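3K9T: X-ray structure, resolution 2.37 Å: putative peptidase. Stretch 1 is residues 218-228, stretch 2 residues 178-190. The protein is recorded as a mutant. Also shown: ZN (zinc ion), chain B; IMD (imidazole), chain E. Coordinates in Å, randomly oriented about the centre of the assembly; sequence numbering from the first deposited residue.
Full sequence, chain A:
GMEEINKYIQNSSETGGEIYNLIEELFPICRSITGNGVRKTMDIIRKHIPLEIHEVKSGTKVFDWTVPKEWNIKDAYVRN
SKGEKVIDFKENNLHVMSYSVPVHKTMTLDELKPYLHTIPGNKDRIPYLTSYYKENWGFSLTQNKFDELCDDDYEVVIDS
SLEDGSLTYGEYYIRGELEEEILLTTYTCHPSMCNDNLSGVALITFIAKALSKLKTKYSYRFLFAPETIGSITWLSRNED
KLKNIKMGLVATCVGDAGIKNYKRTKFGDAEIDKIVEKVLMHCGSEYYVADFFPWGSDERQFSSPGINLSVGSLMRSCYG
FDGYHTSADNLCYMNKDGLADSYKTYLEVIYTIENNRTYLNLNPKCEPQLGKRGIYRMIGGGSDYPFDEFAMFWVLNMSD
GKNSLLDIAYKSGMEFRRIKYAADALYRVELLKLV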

# COMPACT_ATOMS: atom_id res chain seq x y z
N TYR A 218 27.13 -16.61 -11.90
CA TYR A 218 26.10 -17.61 -12.03
C TYR A 218 26.30 -18.53 -13.25
O TYR A 218 27.04 -18.21 -14.19
CB TYR A 218 24.72 -16.96 -12.11
CG TYR A 218 24.28 -16.29 -10.85
CD1 TYR A 218 23.82 -17.02 -9.77
CD2 TYR A 218 24.29 -14.91 -10.74
CE1 TYR A 218 23.40 -16.40 -8.61
CE2 TYR A 218 23.88 -14.29 -9.59
CZ TYR A 218 23.42 -15.03 -8.54
OH TYR A 218 22.99 -14.37 -7.42
N SER A 219 25.67 -19.69 -13.16
CA SER A 219 25.59 -20.64 -14.24
C SER A 219 24.34 -20.26 -14.99
O SER A 219 23.42 -19.70 -14.41
CB SER A 219 25.49 -22.07 -13.72
OG SER A 219 26.74 -22.49 -13.20
N TYR A 220 24.35 -20.51 -16.30
CA TYR A 220 23.27 -20.16 -17.18
C TYR A 220 22.88 -21.35 -18.03
O TYR A 220 23.74 -22.00 -18.58
CB TYR A 220 23.67 -18.97 -18.06
CG TYR A 220 23.77 -17.70 -17.29
CD1 TYR A 220 24.90 -17.42 -16.52
CD2 TYR A 220 22.73 -16.75 -17.33
CE1 TYR A 220 25.00 -16.25 -15.80
CE2 TYR A 220 22.81 -15.55 -16.61
CZ TYR A 220 23.95 -15.33 -15.82
OH TYR A 220 24.08 -14.17 -15.09
N ARG A 221 21.58 -21.63 -18.11
CA ARG A 221 21.07 -22.69 -18.94
C ARG A 221 20.08 -22.14 -19.93
O ARG A 221 19.20 -21.37 -19.56
CB ARG A 221 20.37 -23.72 -18.10
CG ARG A 221 19.90 -24.97 -18.87
CD ARG A 221 19.17 -25.96 -17.91
NE ARG A 221 20.02 -26.28 -16.77
CZ ARG A 221 21.06 -27.12 -16.79
NH1 ARG A 221 21.38 -27.76 -17.90
NH2 ARG A 221 21.79 -27.33 -15.70
N PHE A 222 20.21 -22.55 -21.18
CA PHE A 222 19.34 -22.05 -22.22
C PHE A 222 18.59 -23.23 -22.81
O PHE A 222 19.21 -24.11 -23.37
CB PHE A 222 20.15 -21.38 -23.29
CG PHE A 222 21.02 -20.29 -22.81
CD1 PHE A 222 22.24 -20.57 -22.21
CD2 PHE A 222 20.65 -18.97 -23.01
CE1 PHE A 222 23.08 -19.54 -21.77
CE2 PHE A 222 21.48 -17.94 -22.57
CZ PHE A 222 22.70 -18.23 -21.94
N LEU A 223 17.26 -23.22 -22.70
CA LEU A 223 16.42 -24.32 -23.17
C LEU A 223 15.67 -23.91 -24.42
O LEU A 223 15.00 -22.88 -24.43
CB LEU A 223 15.43 -24.71 -22.08
CG LEU A 223 14.54 -25.88 -22.41
CD1 LEU A 223 15.38 -27.16 -22.56
CD2 LEU A 223 13.49 -26.02 -21.33
N PHE A 224 15.82 -24.70 -25.48
CA PHE A 224 15.05 -24.54 -26.72
C PHE A 224 14.17 -25.81 -26.89
O PHE A 224 14.67 -26.89 -27.23
CB PHE A 224 15.95 -24.40 -27.91
CG PHE A 224 16.89 -23.25 -27.86
CD1 PHE A 224 18.07 -23.33 -27.15
CD2 PHE A 224 16.65 -22.12 -28.63
CE1 PHE A 224 18.98 -22.26 -27.16
CE2 PHE A 224 17.56 -21.07 -28.65
CZ PHE A 224 18.72 -21.14 -27.92
N ALA A 225 12.87 -25.67 -26.70
CA ALA A 225 11.98 -26.83 -26.62
C ALA A 225 10.60 -26.42 -27.10
O ALA A 225 10.24 -25.24 -27.00
CB ALA A 225 11.91 -27.30 -25.21
N PRO A 226 9.82 -27.39 -27.62
CA PRO A 226 8.44 -27.03 -27.98
C PRO A 226 7.69 -26.52 -26.78
O PRO A 226 7.90 -27.04 -25.68
CB PRO A 226 7.82 -28.37 -28.43
CG PRO A 226 8.71 -29.44 -27.87
CD PRO A 226 10.08 -28.82 -27.89
N GLU A 227 6.77 -25.58 -26.99
CA GLU A 227 5.99 -25.07 -25.87
C GLU A 227 5.17 -26.15 -25.16
O GLU A 227 4.69 -27.10 -25.77
CB GLU A 227 5.08 -23.91 -26.27
CG GLU A 227 4.55 -23.12 -25.03
CD GLU A 227 3.68 -21.93 -25.39
OE1 GLU A 227 2.69 -22.15 -26.10
OE2 GLU A 227 3.95 -20.79 -24.94
N THR A 228 5.03 -25.98 -23.86
CA THR A 228 4.25 -26.84 -23.01
C THR A 228 4.84 -28.23 -22.92
O THR A 228 5.44 -28.54 -21.92
CB THR A 228 2.71 -26.82 -23.36
OG1 THR A 228 2.26 -25.50 -23.12
CG2 THR A 228 1.87 -27.75 -22.48
ZN ZN B . 1.82 -18.82 -30.43
N1 IMD E . 2.41 -19.14 -26.30
C2 IMD E . 2.81 -19.43 -27.56
N3 IMD E . 2.05 -18.74 -28.41
C4 IMD E . 1.17 -18.00 -27.70
C5 IMD E . 1.41 -18.26 -26.36
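Stretch 2 178-190: LEEEILLTTYTCH

Stretch 2 lies beside stretch 1 as a neighbouring strand of a parallel sheet. Residues 181-187 and 219-225 are both extended, their N-to-C directions differ by 20°, with a signed crossing angle of -20°, and their axes approach to 4.6 Å. Seven consecutive bridges, Ser219 with Glu181 through Ala225 with Tyr187, hold a constant register offset of 38; the widest pairing separates Phe224 CA from Thr186 CA by 5.3 Å. Together the stretches bury 1150 Å² against each other.

Contact begins before the strand proper. Leu178 O accepts a hydrogen bond from Ser219 OG at 2.8 Å. Glu179 turns its CA-to-CB bond away and stays peripheral, its phi/psi of -73/-18 breaking the extended run. At Glu180 the ladder starts: its O accepts from Ser219 N at 3.0 Å and also lies at the edge of the Tyr218 ring, 3.6 Å from Tyr218 CD1.

Glu181 shares a face of the sheet with Ser219 and Arg221. Its side chain, t at chi1 and chi2, reaches along the sheet to Arg221, with Glu181 OE2 2.6 Å from Arg221 NE and Glu181 OE1 3.0 Å from Arg221 NH2. Two roughly matched donor-acceptor pairs, at 152° and 153°, make this a bidentate salt bridge, approached from the guanidinium edge.

Ile182 shows the alternation expected of a parallel ladder: Ile182 N donates to Ser219 O at 2.8 Å and Ile182 O accepts from Arg221 N at 3.0 Å, so one residue bonds to those flanking its partner, Tyr220. On the face it shares with Tyr220, Ile182 CB is 3.6 Å from Tyr220 CE2, and Ile182 CG1 makes an off-centre CH-pi contact, 4.3 Å from the centroid of the Tyr220 ring. Its CD1 lies over one face of the Tyr218 ring.

Leu183 returns to the Arg221 face, where Leu183 CD1 meets Arg221 CD at 3.8 Å. Leu184 repeats the pattern around Phe222: Leu184 N bonds to Arg221 O at 2.9 Å, Leu223 N to Leu184 O at 3.0 Å, and Leu184 CD1 packs 3.7 Å from Phe222 CE2. Thr185 faces Leu223, with Thr185 CG2 4.1 Å from Leu223 CB.

At Thr186 the rungs continue, Thr186 N to Leu223 O at 2.9 Å and Ala225 N to Thr186 O at 3.3 Å, the latter the longest backbone bond of the ladder. Thr186 CG2 sits 3.6 Å from Phe224 CD2. Tyr187 pairs with Ala225, its CA 3.0 Å from Ala225 O, while its ring has Glu227 OE2 over one face, 3.5 Å from Tyr187 CE2.

Thr188 N closes the backbone series on Ala225 O at 3.1 Å. Cys189 points toward stretch 1: its SG accepts from Glu227 N at 3.4 Å, and its CB lies 4.0 Å from Pro226 CB. His190 makes no direct contact, but the ligands link it to Glu227: His190 NE2 and imidazole N3 each bind zinc at 2.0 Å, and imidazole N1 donates to Glu227 OE2 at 2.6 Å.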

# COMPACT_ATOMS: atom_id res chain seq x y z
N LEU A 178 29.51 -20.28 -9.57
CA LEU A 178 28.53 -20.95 -8.73
C LEU A 178 27.60 -21.82 -9.52
O LEU A 178 27.32 -21.55 -10.68
CB LEU A 178 27.69 -19.90 -8.02
CG LEU A 178 28.39 -18.90 -7.10
CD1 LEU A 178 27.28 -18.12 -6.44
CD2 LEU A 178 29.31 -19.55 -6.01
N GLU A 179 27.08 -22.86 -8.86
CA GLU A 179 26.06 -23.74 -9.42
C GLU A 179 24.69 -23.09 -9.49
O GLU A 179 23.81 -23.59 -10.19
CB GLU A 179 25.90 -25.00 -8.57
CG GLU A 179 27.03 -26.00 -8.69
CD GLU A 179 26.80 -27.32 -7.91
OE1 GLU A 179 25.71 -27.94 -8.07
OE2 GLU A 179 27.74 -27.72 -7.17
N GLU A 180 24.48 -22.02 -8.74
CA GLU A 180 23.19 -21.35 -8.81
C GLU A 180 23.01 -20.91 -10.23
O GLU A 180 23.95 -20.44 -10.88
CB GLU A 180 23.11 -20.20 -7.85
CG GLU A 180 22.90 -20.66 -6.45
CD GLU A 180 23.44 -19.68 -5.46
OE1 GLU A 180 22.85 -18.57 -5.33
OE2 GLU A 180 24.48 -20.03 -4.83
N GLU A 181 21.80 -21.06 -10.71
CA GLU A 181 21.57 -21.08 -12.11
C GLU A 181 20.48 -20.09 -12.51
O GLU A 181 19.47 -19.95 -11.81
CB GLU A 181 21.14 -22.49 -12.45
CG GLU A 181 21.18 -22.85 -13.87
CD GLU A 181 20.82 -24.30 -14.09
OE1 GLU A 181 21.52 -25.20 -13.55
OE2 GLU A 181 19.86 -24.55 -14.84
N ILE A 182 20.71 -19.41 -13.63
CA ILE A 182 19.71 -18.55 -14.23
C ILE A 182 19.25 -19.34 -15.50
O ILE A 182 20.12 -19.81 -16.27
CB ILE A 182 20.29 -17.18 -14.61
CG1 ILE A 182 20.95 -16.50 -13.40
CG2 ILE A 182 19.25 -16.32 -15.33
CD1 ILE A 182 20.07 -16.19 -12.19
N LEU A 183 17.93 -19.51 -15.67
CA LEU A 183 17.33 -20.28 -16.76
C LEU A 183 16.66 -19.35 -17.77
O LEU A 183 15.85 -18.50 -17.41
CB LEU A 183 16.28 -21.26 -16.19
CG LEU A 183 15.52 -22.22 -17.15
CD1 LEU A 183 16.41 -23.35 -17.82
CD2 LEU A 183 14.30 -22.81 -16.43
N LEU A 184 17.01 -19.50 -19.05
CA LEU A 184 16.42 -18.69 -20.09
C LEU A 184 15.87 -19.67 -21.09
O LEU A 184 16.62 -20.43 -21.67
CB LEU A 184 17.48 -17.78 -20.73
CG LEU A 184 18.06 -16.78 -19.72
CD1 LEU A 184 19.26 -16.12 -20.28
CD2 LEU A 184 17.02 -15.73 -19.39
N THR A 185 14.55 -19.66 -21.30
CA THR A 185 13.92 -20.65 -22.15
C THR A 185 13.21 -19.98 -23.30
O THR A 185 12.80 -18.81 -23.20
CB THR A 185 12.90 -21.49 -21.34
OG1 THR A 185 11.64 -20.81 -21.24
CG2 THR A 185 13.43 -21.79 -19.95
N THR A 186 13.04 -20.70 -24.39
CA THR A 186 12.21 -20.22 -25.48
C THR A 186 11.64 -21.43 -26.22
O THR A 186 12.19 -22.54 -26.13
CB THR A 186 12.99 -19.26 -26.40
OG1 THR A 186 12.07 -18.54 -27.22
CG2 THR A 186 14.03 -20.02 -27.27
N TYR A 187 10.55 -21.23 -26.98
CA TYR A 187 9.87 -22.35 -27.61
C TYR A 187 10.04 -22.43 -29.14
O TYR A 187 9.98 -21.44 -29.86
CB TYR A 187 8.40 -22.45 -27.13
CG TYR A 187 7.59 -21.21 -27.32
CD1 TYR A 187 6.97 -20.96 -28.52
CD2 TYR A 187 7.43 -20.27 -26.30
CE1 TYR A 187 6.24 -19.85 -28.74
CE2 TYR A 187 6.66 -19.14 -26.51
CZ TYR A 187 6.08 -18.92 -27.73
OH TYR A 187 5.33 -17.79 -28.01
N THR A 188 10.25 -23.66 -29.61
CA THR A 188 10.69 -23.92 -30.99
C THR A 188 9.64 -24.53 -31.93
O THR A 188 9.96 -24.90 -33.06
CB THR A 188 11.85 -24.86 -30.93
OG1 THR A 188 11.49 -25.96 -30.08
CG2 THR A 188 13.08 -24.12 -30.36
N CYS A 189 8.39 -24.57 -31.46
CA CYS A 189 7.32 -25.28 -32.14
C CYS A 189 6.54 -24.47 -33.19
O CYS A 189 5.83 -25.05 -34.01
CB CYS A 189 6.35 -25.79 -31.09
SG CYS A 189 5.67 -24.46 -30.05
N HIS A 190 6.65 -23.14 -33.17
CA HIS A 190 5.94 -22.34 -34.17
C HIS A 190 6.68 -22.31 -35.51
O HIS A 190 7.90 -22.10 -35.54
CB HIS A 190 5.76 -20.92 -33.69
CG HIS A 190 4.73 -20.78 -32.63
ND1 HIS A 190 4.60 -21.68 -31.59
CD2 HIS A 190 3.79 -19.82 -32.42
CE1 HIS A 190 3.64 -21.27 -30.79
NE2 HIS A 190 3.13 -20.15 -31.27